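Local coordinates for protein glyoxalase 3 (Candida albicans, PDB 4LRU) that converts methylglyoxal to D-lactate in a single step that needs no glutathione, detoxifying methylglyoxal made by the cell's own metabolism, at residues L8-S13 and K119-I124; K42-Q47 and A234-N239; D99-F104 and Y129-V134; D114-K119 and I144-N149. One frame throughout, in Å; residues are numbered along the deposited sequence. Where two conformers were deposited one is given.

Contact 1. Residues L8-S13 and K119-I124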
loop_
_atom_site.group_PDB
_atom_site.type_symbol
_atom_site.label_atom_id
_atom_site.label_comp_id
_atom_site.label_asym_id
_atom_site.label_seq_id
_atom_site.Cartn_x
_atom_site.Cartn_y
_atom_site.Cartn_z
ATOM N N LEU A 8 -8.914 0.553 -6.161
ATOM C CA LEU A 8 -7.735 -0.112 -6.699
ATOM C C LEU A 8 -6.834 -0.449 -5.533
ATOM O O LEU A 8 -6.197 0.432 -4.928
ATOM C CB LEU A 8 -7.026 0.784 -7.713
ATOM C CG LEU A 8 -5.962 0.109 -8.580
ATOM C CD1 LEU A 8 -4.780 -0.397 -7.774
ATOM C CD2 LEU A 8 -6.577 -0.991 -9.442
ATOM N N LEU A 9 -6.817 -1.727 -5.184
ATOM C CA LEU A 9 -5.940 -2.222 -4.140
ATOM C C LEU A 9 -4.671 -2.760 -4.803
ATOM O O LEU A 9 -4.679 -3.838 -5.395
ATOM C CB LEU A 9 -6.660 -3.307 -3.322
ATOM C CG LEU A 9 -5.890 -3.930 -2.156
ATOM C CD1 LEU A 9 -5.286 -2.892 -1.241
ATOM C CD2 LEU A 9 -6.775 -4.881 -1.348
ATOM N N ALA A 10 -3.605 -1.959 -4.744
ATOM C CA ALA A 10 -2.335 -2.285 -5.392
ATOM C C ALA A 10 -1.529 -3.248 -4.514
ATOM O O ALA A 10 -1.479 -3.105 -3.286
ATOM C CB ALA A 10 -1.535 -1.011 -5.642
ATOM N N LEU A 11 -0.919 -4.235 -5.165
ATOM C CA LEU A 11 0.030 -5.148 -4.563
ATOM C C LEU A 11 1.368 -4.998 -5.265
ATOM O O LEU A 11 1.401 -4.789 -6.485
ATOM C CB LEU A 11 -0.444 -6.589 -4.745
ATOM C CG LEU A 11 -1.469 -7.120 -3.728
ATOM C CD1 LEU A 11 -2.763 -6.332 -3.756
ATOM C CD2 LEU A 11 -1.744 -8.590 -3.968
ATOM N N THR A 12 2.462 -5.173 -4.533
ATOM C CA THR A 12 3.759 -5.304 -5.185
ATOM C C THR A 12 3.859 -6.573 -6.036
ATOM O O THR A 12 3.323 -7.626 -5.687
ATOM C CB THR A 12 4.942 -5.311 -4.200
ATOM O OG1 THR A 12 6.173 -5.369 -4.937
ATOM C CG2 THR A 12 4.877 -6.496 -3.246
ATOM N N SER A 13 4.593 -6.451 -7.145
ATOM C CA SER A 13 4.892 -7.554 -8.050
ATOM C C SER A 13 6.280 -8.174 -7.799
ATOM O O SER A 13 6.623 -9.192 -8.391
ATOM C CB SER A 13 4.828 -7.061 -9.500
ATOM O OG SER A 13 5.898 -6.161 -9.796
ATOM N N LYS A 119 4.542 2.700 -13.400
ATOM C CA LYS A 119 3.912 3.866 -13.989
ATOM C C LYS A 119 2.417 3.669 -14.214
ATOM O O LYS A 119 1.668 4.617 -14.107
ATOM C CB LYS A 119 4.635 4.278 -15.268
ATOM C CG LYS A 119 6.036 4.801 -14.961
ATOM C CD LYS A 119 6.715 5.444 -16.149
ATOM C CE LYS A 119 8.125 5.866 -15.763
ATOM N NZ LYS A 119 8.130 6.915 -14.698
ATOM N N ASP A 120 1.984 2.446 -14.500
ATOM C CA ASP A 120 0.548 2.189 -14.679
ATOM C C ASP A 120 -0.238 2.322 -13.362
ATOM O O ASP A 120 -1.272 3.021 -13.312
ATOM C CB ASP A 120 0.319 0.809 -15.295
ATOM C CG ASP A 120 0.801 0.725 -16.734
ATOM O OD1 ASP A 120 0.480 1.655 -17.514
ATOM O OD2 ASP A 120 1.457 -0.286 -17.094
ATOM N N LEU A 121 0.231 1.671 -12.299
ATOM C CA LEU A 121 -0.363 1.884 -10.973
ATOM C C LEU A 121 -0.321 3.362 -10.599
ATOM O O LEU A 121 -1.298 3.907 -10.059
ATOM C CB LEU A 121 0.388 1.075 -9.908
ATOM C CG LEU A 121 0.090 -0.419 -9.917
ATOM C CD1 LEU A 121 0.961 -1.146 -8.921
ATOM C CD2 LEU A 121 -1.384 -0.660 -9.608
ATOM N N GLN A 122 0.809 4.013 -10.868
ATOM C CA GLN A 122 0.945 5.427 -10.542
ATOM C C GLN A 122 -0.080 6.277 -11.285
ATOM O O GLN A 122 -0.608 7.258 -10.727
ATOM C CB GLN A 122 2.368 5.909 -10.811
ATOM C CG GLN A 122 3.366 5.429 -9.764
ATOM C CD GLN A 122 4.769 5.905 -10.040
ATOM O OE1 GLN A 122 5.179 5.996 -11.201
ATOM N NE2 GLN A 122 5.507 6.247 -8.994
ATOM N N LYS A 123 -0.351 5.916 -12.539
ATOM C CA LYS A 123 -1.330 6.629 -13.349
ATOM C C LYS A 123 -2.734 6.447 -12.768
ATOM O O LYS A 123 -3.528 7.381 -12.750
ATOM C CB LYS A 123 -1.285 6.149 -14.807
ATOM C CG LYS A 123 -2.308 6.813 -15.720
ATOM C CD LYS A 123 -1.993 8.288 -15.899
ATOM C CE LYS A 123 -2.897 8.957 -16.923
ATOM N NZ LYS A 123 -2.749 10.444 -16.920
ATOM N N ILE A 124 -3.029 5.255 -12.257
ATOM C CA ILE A 124 -4.309 5.058 -11.554
ATOM C C ILE A 124 -4.373 5.965 -10.314
ATOM O O ILE A 124 -5.370 6.672 -10.098
ATOM C CB ILE A 124 -4.578 3.591 -11.180
ATOM C CG1 ILE A 124 -4.528 2.718 -12.435
ATOM C CG2 ILE A 124 -5.922 3.491 -10.443
ATOM C CD1 ILE A 124 -4.698 1.230 -12.190
#

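Contact 2. Residues K42-Q47 and A234-N239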
loop_
_atom_site.group_PDB
_atom_site.type_symbol
_atom_site.label_atom_id
_atom_site.label_comp_id
_atom_site.label_asym_id
_atom_site.label_seq_id
_atom_site.Cartn_x
_atom_site.Cartn_y
_atom_site.Cartn_z
ATOM N N LYS A 42 -17.662 -2.104 3.968
ATOM C CA LYS A 42 -18.215 -0.788 3.652
ATOM C C LYS A 42 -19.158 -0.815 2.437
ATOM O O LYS A 42 -20.006 0.052 2.298
ATOM C CB LYS A 42 -17.071 0.203 3.418
ATOM C CG LYS A 42 -17.528 1.623 3.107
ATOM C CD LYS A 42 -18.277 2.283 4.257
ATOM C CE LYS A 42 -18.715 3.697 3.882
ATOM N NZ LYS A 42 -19.758 4.256 4.778
ATOM N N GLY A 43 -18.982 -1.798 1.556
ATOM C CA GLY A 43 -19.822 -1.956 0.396
ATOM C C GLY A 43 -19.210 -1.607 -0.943
ATOM O O GLY A 43 -19.886 -1.712 -1.979
ATOM N N TYR A 44 -17.944 -1.207 -0.923
ATOM C CA TYR A 44 -17.226 -0.861 -2.138
ATOM C C TYR A 44 -16.851 -2.119 -2.924
ATOM O O TYR A 44 -16.788 -3.218 -2.367
ATOM C CB TYR A 44 -15.937 -0.113 -1.817
ATOM C CG TYR A 44 -16.053 1.167 -1.008
ATOM C CD1 TYR A 44 -17.214 1.930 -0.984
ATOM C CD2 TYR A 44 -14.963 1.618 -0.290
ATOM C CE1 TYR A 44 -17.267 3.118 -0.264
ATOM C CE2 TYR A 44 -15.008 2.794 0.439
ATOM C CZ TYR A 44 -16.164 3.532 0.471
ATOM O OH TYR A 44 -16.155 4.706 1.223
ATOM N N GLU A 45 -16.605 -1.939 -4.218
ATOM C CA GLU A 45 -15.964 -2.952 -5.033
ATOM C C GLU A 45 -14.464 -2.797 -4.915
ATOM O O GLU A 45 -13.961 -1.686 -4.824
ATOM C CB GLU A 45 -16.375 -2.793 -6.490
ATOM C CG GLU A 45 -15.967 -3.946 -7.388
ATOM C CD GLU A 45 -16.677 -3.884 -8.726
ATOM O OE1 GLU A 45 -17.861 -4.269 -8.791
ATOM O OE2 GLU A 45 -16.055 -3.423 -9.699
ATOM N N ILE A 46 -13.742 -3.909 -4.873
ATOM C CA ILE A 46 -12.301 -3.851 -4.775
ATOM C C ILE A 46 -11.653 -4.647 -5.910
ATOM O O ILE A 46 -11.932 -5.835 -6.089
ATOM C CB ILE A 46 -11.766 -4.400 -3.433
ATOM C CG1 ILE A 46 -12.406 -3.683 -2.236
ATOM C CG2 ILE A 46 -10.268 -4.212 -3.359
ATOM C CD1 ILE A 46 -13.531 -4.454 -1.589
ATOM N N GLN A 47 -10.799 -3.961 -6.666
ATOM C CA GLN A 47 -9.987 -4.580 -7.713
ATOM C C GLN A 47 -8.533 -4.646 -7.254
ATOM O O GLN A 47 -7.879 -3.615 -7.039
ATOM C CB GLN A 47 -10.065 -3.764 -9.010
ATOM C CG GLN A 47 -9.160 -4.284 -10.124
ATOM C CD GLN A 47 -9.619 -5.632 -10.662
ATOM O OE1 GLN A 47 -10.677 -5.747 -11.285
ATOM N NE2 GLN A 47 -8.822 -6.665 -10.416
ATOM N N ALA A 234 -13.039 7.799 5.943
ATOM C CA ALA A 234 -13.303 9.082 6.599
ATOM C C ALA A 234 -12.980 10.264 5.686
ATOM O O ALA A 234 -13.691 11.282 5.696
ATOM C CB ALA A 234 -12.490 9.184 7.884
ATOM N N ALA A 235 -11.876 10.160 4.951
ATOM C CA ALA A 235 -11.405 11.277 4.122
ATOM C C ALA A 235 -12.218 11.383 2.832
ATOM O O ALA A 235 -12.377 12.470 2.273
ATOM C CB ALA A 235 -9.919 11.136 3.812
ATOM N N PHE A 236 -12.763 10.247 2.410
ATOM C CA PHE A 236 -13.401 10.073 1.091
ATOM C C PHE A 236 -14.867 10.466 1.149
ATOM O O PHE A 236 -15.384 11.086 0.223
ATOM C CB PHE A 236 -13.265 8.593 0.705
ATOM C CG PHE A 236 -13.884 8.210 -0.612
ATOM C CD1 PHE A 236 -13.292 8.571 -1.806
ATOM C CD2 PHE A 236 -14.994 7.386 -0.646
ATOM C CE1 PHE A 236 -13.820 8.166 -3.012
ATOM C CE2 PHE A 236 -15.540 6.970 -1.855
ATOM C CZ PHE A 236 -14.945 7.363 -3.047
ATOM N N GLU A 237 -15.543 10.072 2.229
ATOM C CA GLU A 237 -16.955 10.389 2.456
ATOM C C GLU A 237 -17.113 11.718 3.214
ATOM O O GLU A 237 -16.138 12.270 3.716
ATOM C CB GLU A 237 -17.619 9.259 3.253
ATOM C CG GLU A 237 -17.372 7.858 2.725
ATOM C CD GLU A 237 -18.524 7.261 1.939
ATOM O OE1 GLU A 237 -19.670 7.761 2.045
ATOM O OE2 GLU A 237 -18.278 6.275 1.194
ATOM N N CYS A 238 -18.330 12.234 3.321
ATOM C CA CYS A 238 -18.505 13.430 4.153
ATOM C C CYS A 238 -19.133 13.223 5.539
ATOM O O CYS A 238 -19.598 14.186 6.153
ATOM C CB CYS A 238 -19.208 14.543 3.380
ATOM S SG CYS A 238 -20.956 14.259 3.049
ATOM N N ASN A 239 -19.113 11.996 6.061
ATOM C CA ASN A 239 -20.120 10.962 5.766
ATOM C C ASN A 239 -21.556 11.469 5.933
ATOM O O ASN A 239 -21.899 12.154 6.902
ATOM C CB ASN A 239 -19.920 9.756 6.702
ATOM C CG ASN A 239 -19.372 8.530 5.984
ATOM O OD1 ASN A 239 -18.236 8.109 6.224
ATOM N ND2 ASN A 239 -20.189 7.938 5.114
ATOM O OXT ASN A 239 -22.426 11.174 5.112
#

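Contact 3. Residues D99-F104 and Y129-V134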
loop_
_atom_site.group_PDB
_atom_site.type_symbol
_atom_site.label_atom_id
_atom_site.label_comp_id
_atom_site.label_asym_id
_atom_site.label_seq_id
_atom_site.Cartn_x
_atom_site.Cartn_y
_atom_site.Cartn_z
ATOM N N ASP A 99 -11.767 4.213 -13.917
ATOM C CA ASP A 99 -12.797 3.416 -13.266
ATOM C C ASP A 99 -12.748 3.543 -11.730
ATOM O O ASP A 99 -13.722 3.203 -11.061
ATOM C CB ASP A 99 -12.651 1.944 -13.616
ATOM C CG ASP A 99 -13.146 1.615 -15.009
ATOM O OD1 ASP A 99 -13.792 2.468 -15.656
ATOM O OD2 ASP A 99 -12.877 0.483 -15.461
ATOM N N TYR A 100 -11.613 3.977 -11.189
ATOM C CA TYR A 100 -11.340 3.857 -9.748
ATOM C C TYR A 100 -11.526 5.176 -9.012
ATOM O O TYR A 100 -11.267 6.244 -9.562
ATOM C CB TYR A 100 -9.942 3.259 -9.485
ATOM C CG TYR A 100 -9.866 1.951 -10.202
ATOM C CD1 TYR A 100 -10.544 0.840 -9.712
ATOM C CD2 TYR A 100 -9.331 1.882 -11.477
ATOM C CE1 TYR A 100 -10.639 -0.326 -10.441
ATOM C CE2 TYR A 100 -9.414 0.720 -12.213
ATOM C CZ TYR A 100 -10.062 -0.379 -11.689
ATOM O OH TYR A 100 -10.160 -1.528 -12.435
ATOM N N ASP A 101 -11.996 5.079 -7.766
ATOM C CA ASP A 101 -12.243 6.251 -6.932
ATOM C C ASP A 101 -11.342 6.345 -5.702
ATOM O O ASP A 101 -11.253 7.403 -5.087
ATOM C CB ASP A 101 -13.700 6.260 -6.475
ATOM C CG ASP A 101 -14.656 6.654 -7.571
ATOM O OD1 ASP A 101 -14.206 7.098 -8.655
ATOM O OD2 ASP A 101 -15.885 6.545 -7.352
ATOM N N ILE A 102 -10.740 5.229 -5.313
ATOM C CA ILE A 102 -9.759 5.160 -4.232
ATOM C C ILE A 102 -8.580 4.330 -4.744
ATOM O O ILE A 102 -8.778 3.333 -5.463
ATOM C CB ILE A 102 -10.381 4.454 -3.001
ATOM C CG1 ILE A 102 -11.480 5.333 -2.409
ATOM C CG2 ILE A 102 -9.331 4.099 -1.959
ATOM C CD1 ILE A 102 -12.359 4.642 -1.398
ATOM N N PHE A 103 -7.368 4.757 -4.397
ATOM C CA PHE A 103 -6.178 3.966 -4.623
ATOM C C PHE A 103 -5.614 3.630 -3.258
ATOM O O PHE A 103 -5.401 4.519 -2.439
ATOM C CB PHE A 103 -5.148 4.751 -5.435
ATOM C CG PHE A 103 -3.887 3.977 -5.731
ATOM C CD1 PHE A 103 -2.881 3.877 -4.789
ATOM C CD2 PHE A 103 -3.715 3.350 -6.966
ATOM C CE1 PHE A 103 -1.713 3.198 -5.074
ATOM C CE2 PHE A 103 -2.555 2.649 -7.248
ATOM C CZ PHE A 103 -1.557 2.568 -6.306
ATOM N N PHE A 104 -5.392 2.347 -3.004
ATOM C CA PHE A 104 -4.768 1.913 -1.743
ATOM C C PHE A 104 -3.555 1.026 -2.015
ATOM O O PHE A 104 -3.687 -0.062 -2.573
ATOM C CB PHE A 104 -5.784 1.166 -0.881
ATOM C CG PHE A 104 -5.299 0.873 0.504
ATOM C CD1 PHE A 104 -4.335 -0.098 0.729
ATOM C CD2 PHE A 104 -5.796 1.590 1.608
ATOM C CE1 PHE A 104 -3.875 -0.360 2.007
ATOM C CE2 PHE A 104 -5.326 1.322 2.876
ATOM C CZ PHE A 104 -4.378 0.343 3.081
ATOM N N TYR A 129 -6.594 10.765 -7.728
ATOM C CA TYR A 129 -6.387 12.007 -6.987
ATOM C C TYR A 129 -6.948 13.216 -7.720
ATOM O O TYR A 129 -7.478 14.127 -7.094
ATOM C CB TYR A 129 -4.904 12.226 -6.683
ATOM C CG TYR A 129 -4.654 13.292 -5.640
ATOM C CD1 TYR A 129 -5.011 13.089 -4.321
ATOM C CD2 TYR A 129 -4.079 14.499 -5.982
ATOM C CE1 TYR A 129 -4.793 14.061 -3.364
ATOM C CE2 TYR A 129 -3.844 15.472 -5.034
ATOM C CZ TYR A 129 -4.208 15.248 -3.722
ATOM O OH TYR A 129 -3.998 16.244 -2.785
ATOM N N ASP A 130 -6.818 13.248 -9.045
ATOM C CA ASP A 130 -7.115 14.451 -9.787
ATOM C C ASP A 130 -8.606 14.625 -10.051
ATOM O O ASP A 130 -9.016 15.664 -10.543
ATOM C CB ASP A 130 -6.367 14.473 -11.114
ATOM C CG ASP A 130 -4.914 14.808 -10.947
ATOM O OD1 ASP A 130 -4.524 15.228 -9.830
ATOM O OD2 ASP A 130 -4.173 14.717 -11.945
ATOM N N LYS A 131 -9.398 13.605 -9.738
ATOM C CA LYS A 131 -10.853 13.716 -9.852
ATOM C C LYS A 131 -11.550 13.799 -8.504
ATOM O O LYS A 131 -12.781 13.784 -8.430
ATOM C CB LYS A 131 -11.408 12.538 -10.639
ATOM C CG LYS A 131 -11.418 11.210 -9.940
ATOM C CD LYS A 131 -12.044 10.213 -10.900
ATOM C CE LYS A 131 -12.460 8.942 -10.211
ATOM N NZ LYS A 131 -13.032 7.979 -11.193
ATOM N N GLY A 132 -10.761 13.971 -7.453
ATOM C CA GLY A 132 -11.280 14.176 -6.100
ATOM C C GLY A 132 -11.435 12.909 -5.274
ATOM O O GLY A 132 -12.144 12.913 -4.252
ATOM N N GLY A 133 -10.817 11.817 -5.718
ATOM C CA GLY A 133 -10.683 10.609 -4.933
ATOM C C GLY A 133 -9.604 10.654 -3.858
ATOM O O GLY A 133 -8.953 11.682 -3.651
ATOM N N VAL A 134 -9.421 9.530 -3.176
ATOM C CA VAL A 134 -8.453 9.432 -2.093
ATOM C C VAL A 134 -7.349 8.467 -2.514
ATOM O O VAL A 134 -7.619 7.361 -3.009
ATOM C CB VAL A 134 -9.129 8.995 -0.772
ATOM C CG1 VAL A 134 -8.097 8.529 0.248
ATOM C CG2 VAL A 134 -9.953 10.140 -0.213
#

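Contact 4. Residues D114-K119 and I144-N149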
loop_
_atom_site.group_PDB
_atom_site.type_symbol
_atom_site.label_atom_id
_atom_site.label_comp_id
_atom_site.label_asym_id
_atom_site.label_seq_id
_atom_site.Cartn_x
_atom_site.Cartn_y
_atom_site.Cartn_z
ATOM N N ASP A 114 9.417 -2.099 -7.016
ATOM C CA ASP A 114 8.580 -1.809 -8.169
ATOM C C ASP A 114 7.731 -0.552 -8.103
ATOM O O ASP A 114 7.547 0.116 -9.123
ATOM C CB ASP A 114 7.766 -3.023 -8.600
ATOM C CG ASP A 114 6.711 -3.431 -7.585
ATOM O OD1 ASP A 114 6.865 -3.143 -6.373
ATOM O OD2 ASP A 114 5.744 -4.076 -8.021
ATOM N N TYR A 115 7.233 -0.188 -6.927
ATOM C CA TYR A 115 6.290 0.930 -6.860
ATOM C C TYR A 115 6.858 2.252 -7.431
ATOM O O TYR A 115 6.140 2.967 -8.095
ATOM C CB TYR A 115 5.759 1.165 -5.443
ATOM C CG TYR A 115 4.542 0.325 -5.046
ATOM C CD1 TYR A 115 4.126 -0.787 -5.787
ATOM C CD2 TYR A 115 3.840 0.635 -3.888
ATOM C CE1 TYR A 115 3.027 -1.537 -5.388
ATOM C CE2 TYR A 115 2.752 -0.103 -3.484
ATOM C CZ TYR A 115 2.352 -1.205 -4.213
ATOM O OH TYR A 115 1.253 -1.970 -3.814
ATOM N N PRO A 116 8.141 2.573 -7.167
ATOM C CA PRO A 116 8.643 3.845 -7.700
ATOM C C PRO A 116 8.665 3.980 -9.215
ATOM O O PRO A 116 8.759 5.101 -9.727
ATOM C CB PRO A 116 10.051 3.946 -7.126
ATOM C CG PRO A 116 10.006 3.119 -5.871
ATOM C CD PRO A 116 9.086 1.974 -6.211
ATOM N N ASN A 117 8.623 2.853 -9.927
ATOM C CA ASN A 117 8.626 2.871 -11.389
ATOM C C ASN A 117 7.397 2.202 -11.966
ATOM O O ASN A 117 7.357 1.904 -13.172
ATOM C CB ASN A 117 9.866 2.176 -11.930
ATOM C CG ASN A 117 11.143 2.812 -11.442
ATOM O OD1 ASN A 117 12.019 2.143 -10.891
ATOM N ND2 ASN A 117 11.263 4.105 -11.653
ATOM N N ALA A 118 6.398 1.984 -11.115
ATOM C CA ALA A 118 5.173 1.306 -11.530
ATOM C C ALA A 118 4.229 2.311 -12.161
ATOM O O ALA A 118 3.204 2.688 -11.578
ATOM C CB ALA A 118 4.525 0.601 -10.352
ATOM N N LYS A 119 4.542 2.700 -13.400
ATOM C CA LYS A 119 3.912 3.866 -13.989
ATOM C C LYS A 119 2.417 3.669 -14.214
ATOM O O LYS A 119 1.668 4.617 -14.107
ATOM C CB LYS A 119 4.635 4.278 -15.268
ATOM C CG LYS A 119 6.036 4.801 -14.961
ATOM C CD LYS A 119 6.715 5.444 -16.149
ATOM C CE LYS A 119 8.125 5.866 -15.763
ATOM N NZ LYS A 119 8.130 6.915 -14.698
ATOM N N ILE A 144 4.963 4.355 -3.684
ATOM C CA ILE A 144 4.192 4.705 -4.878
ATOM C C ILE A 144 4.301 6.192 -5.220
ATOM O O ILE A 144 4.154 6.594 -6.376
ATOM C CB ILE A 144 2.717 4.268 -4.753
ATOM C CG1 ILE A 144 2.063 4.166 -6.139
ATOM C CG2 ILE A 144 1.953 5.215 -3.843
ATOM C CD1 ILE A 144 2.492 2.977 -6.968
ATOM N N PHE A 145 4.581 7.019 -4.222
ATOM C CA PHE A 145 4.663 8.454 -4.445
ATOM C C PHE A 145 6.047 8.894 -4.915
ATOM O O PHE A 145 6.272 10.056 -5.260
ATOM C CB PHE A 145 4.319 9.217 -3.154
ATOM C CG PHE A 145 2.940 8.928 -2.616
ATOM C CD1 PHE A 145 1.818 9.185 -3.376
ATOM C CD2 PHE A 145 2.775 8.427 -1.330
ATOM C CE1 PHE A 145 0.547 8.942 -2.880
ATOM C CE2 PHE A 145 1.512 8.160 -0.834
ATOM C CZ PHE A 145 0.398 8.412 -1.612
ATOM N N GLU A 146 7.003 7.976 -4.880
ATOM C CA GLU A 146 8.335 8.285 -5.346
ATOM C C GLU A 146 8.310 8.447 -6.873
ATOM O O GLU A 146 7.737 7.626 -7.582
ATOM C CB GLU A 146 9.317 7.181 -4.919
ATOM C CG GLU A 146 10.760 7.530 -5.221
ATOM C CD GLU A 146 11.752 6.459 -4.808
ATOM O OE1 GLU A 146 11.443 5.692 -3.884
ATOM O OE2 GLU A 146 12.853 6.411 -5.410
ATOM N N ASN A 147 8.902 9.533 -7.351
ATOM C CA ASN A 147 8.889 9.895 -8.776
ATOM C C ASN A 147 7.517 10.244 -9.327
ATOM O O ASN A 147 7.322 10.258 -10.547
ATOM C CB ASN A 147 9.486 8.782 -9.647
ATOM C CG ASN A 147 10.831 8.311 -9.150
ATOM O OD1 ASN A 147 11.718 9.119 -8.871
ATOM N ND2 ASN A 147 11.003 6.993 -9.057
ATOM N N LEU A 148 6.557 10.552 -8.462
ATOM C CA LEU A 148 5.185 10.739 -8.934
ATOM C C LEU A 148 4.789 12.206 -8.954
ATOM O O LEU A 148 4.561 12.818 -7.907
ATOM C CB LEU A 148 4.196 9.954 -8.092
ATOM C CG LEU A 148 2.763 9.950 -8.612
ATOM C CD1 LEU A 148 2.718 9.495 -10.068
ATOM C CD2 LEU A 148 1.894 9.082 -7.733
ATOM N N ASN A 149 4.688 12.770 -10.149
ATOM C CA ASN A 149 4.207 14.134 -10.259
ATOM C C ASN A 149 2.683 14.125 -10.402
ATOM O O ASN A 149 2.099 13.179 -10.942
ATOM C CB ASN A 149 4.910 14.846 -11.406
ATOM C CG ASN A 149 6.250 15.435 -10.979
ATOM O OD1 ASN A 149 6.756 15.141 -9.895
ATOM N ND2 ASN A 149 6.833 16.247 -11.835
#

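Contact 1. Residues L8-S13 and K119-I124
With CG anti to its backbone N (chi1 -167°), Leu8 meets the two inward residues of a helix: Leu121, whose CG lies anti to its carbonyl carbon, and Ile124, whose CG2 lies anti to the backbone N. Leu8 crosses each of them at about a right angle and divides its branches between them. Its CD1 touches Leu121 CD2 at 3.9 Å, while its CD2 lies 4.0 Å from Ile124 CD1 and its CG 3.9 Å from Ile124 CG2. Two residues further along the strand, Ala10 offers only a methyl, and Leu121 straddles it, CD2 at 4.0 Å and CD1 at 4.1 Å from Ala10 CB. The short strand and helix segments run 145° apart, their axes 10.3 Å from each other at closest approach. This is a helix laid on the mostly parallel central sheet of a DJ-1/PfpI fold, and Phe103 of the adjoining strand touches Leu8, Ala10 and Ile124 alike. Glu51 takes hydrogen bonds from the backbone N of Asp120 and Leu121. No hydrogen bond joins 8-13 to 119-124, and all touching residues are buried, which implies a union of methyl groups and the CH and CH2 carbons beside them.

Contact 2. Residues K42-Q47 and A234-N239
Tyr44 OH donates to Glu237 OE2 over 2.6 Å, the two side chains meeting tip to tip. The carboxylate oxygen accepts through its anti lone pair, the one turned away from OE1, and lies at the edge of the tyrosine ring in its plane. Ring and carboxylate are 10° from coplanar. The bend at chi2 of Glu237 (-102°) helps bring CD round to the phenol. Lys42 approaches the same oxygen with its CE, 3.7 Å from Glu237 OE2; its NZ remains 4.4 Å from that atom, too long for a salt bridge, so any electrostatic help to the carboxylate is probably modest. Lys42 CG also lies over one face of the Tyr44 ring, offset toward the rim. The setting is a junction of two helix ends beside the sheet: Gly43, with positive phi, closes helix 29-42 in a Schellman motif before strand 45-50, while Glu237 is the first residue to leave helix 225-236. Thus the C-terminal tail of the chain is tied to the helix-to-strand turn of an early beta-alpha-beta unit, well away from the probable active site. Phe236 adds an offset edge-to-face stack, turning its edge toward the Tyr44 face with centroids 5.9 Å apart and planes at 76°. Its CD2 comes 3.5 Å from Tyr44 OH. Ile233, one turn back in that helix, touches both Lys42 and Tyr44.

Contact 3. Residues D99-F104 and Y129-V134
Backbone hydrogen bonds join Ile102 and Val134 in a parallel bridge, their CA atoms 5.0 Å apart. Phe103 N gives the sound bond, to Val134 O at 3.0 Å. Val134 N returns a weak one to Asp101 O at 3.4 Å. Two CA-H...O contacts supplement them: Gly133 CA to Asp101 O, and Ile102 CA to Val134 O, each at 3.3 Å. This is where strand 134-138 first pairs with strand 102-105 in the central sheet, completing a beta-alpha-beta crossover whose connection includes helix 119-130. That helix ends in a Schellman motif with Gly132, of positive phi, at C-prime; Gly133 N reaches back to Val128 O, and the chain then enters the sheet. At Gly133 the backbone passes so close to Asp101 O that a beta carbon would collide with it. The charged contact involves the exposed Lys131. This residue has CG in the crowded position between its backbone N and carbonyl carbon (chi1 73°), and from there the chain runs extended across Asp101 at about a right angle. NZ makes a salt bridge with Asp101 OD1 (2.9 Å), weak as a hydrogen bond, and a likewise weak bond to Tyr100 O (3.0 Å), so two acceptors share the ammonium group. As for side-chain packing, Phe236 of helix 225-236 touches Ile102 and also Asp101, and Val232 touches Val134.

Contact 4. Residues D114-K119 and I144-N149
Apolar contact begins where Ile144 puts its CD1 over one face of the Tyr115 ring, a CH-pi contact 4.2 Å from the centroid and 26° off the ring normal. CG1 of Ile144 is anti to the backbone N, and chi2 (73°) then turns CD1 to the ring, 3.9 Å from Tyr115 CG. The backbone of Ile144 packs close, its N 3.7 Å from Tyr115 CB. Next to this pair, Pro116 lies against the extended side chain of Glu146, with ring atom CG 3.6 Å from OE1 and CB 3.8 Å from CD. Both segments are largely connecting loop, each with a short 3-10 turn: 114-119 links helix 111-114 to helix 119-130, with Ala118 at the N-cap position and at the centre of an inverse gamma turn, while 144-149 follows Cys139 and His140, the probable active-site residues, and makes a type II beta turn from Phe145 to Leu148. The Tyr115 side chain is about 7 Å from that of His140, which places the contact probably beside the catalytic region. A single hydrogen bond crosses the contact, Asn147 ND2 to Pro116 O at 3.0 Å. It is almost straight; the acceptor lies in the Asn147 amide plane, whereas the donor stands above the Pro116 carbonyl plane, 44° out of it. Lys194 forms a salt bridge with Glu146 OE2 and a hydrogen bond with Asn147 OD1, holding both side chains from helix 188-195.

How the contacts relate
The four contacts show how one mostly parallel sheet organises a DJ-1 superfamily monomer. Strands 45-50, 6-10, 102-105 and 134-138 lie side by side, linking contacts 2, 1 and 3 in that order; Leu8 pairs with Ile102 and Phe104, and Leu9 with Gln47. Helix 119-130 serves contact 1 at its start and contact 3 at its end, their centres about 12 Å apart. Contact 4 shares Lys119 with contact 1, centres about 9 Å apart, and Asp114 hydrogen-bonds to the side chains of Thr12 and Ser13. Contacts 2 and 4 are farthest apart, centres about 24 Å. Along the chain, contact 2 encloses contacts 3 and 4, joining an early strand to the C-terminus, while contact 4 lies near the probable active site.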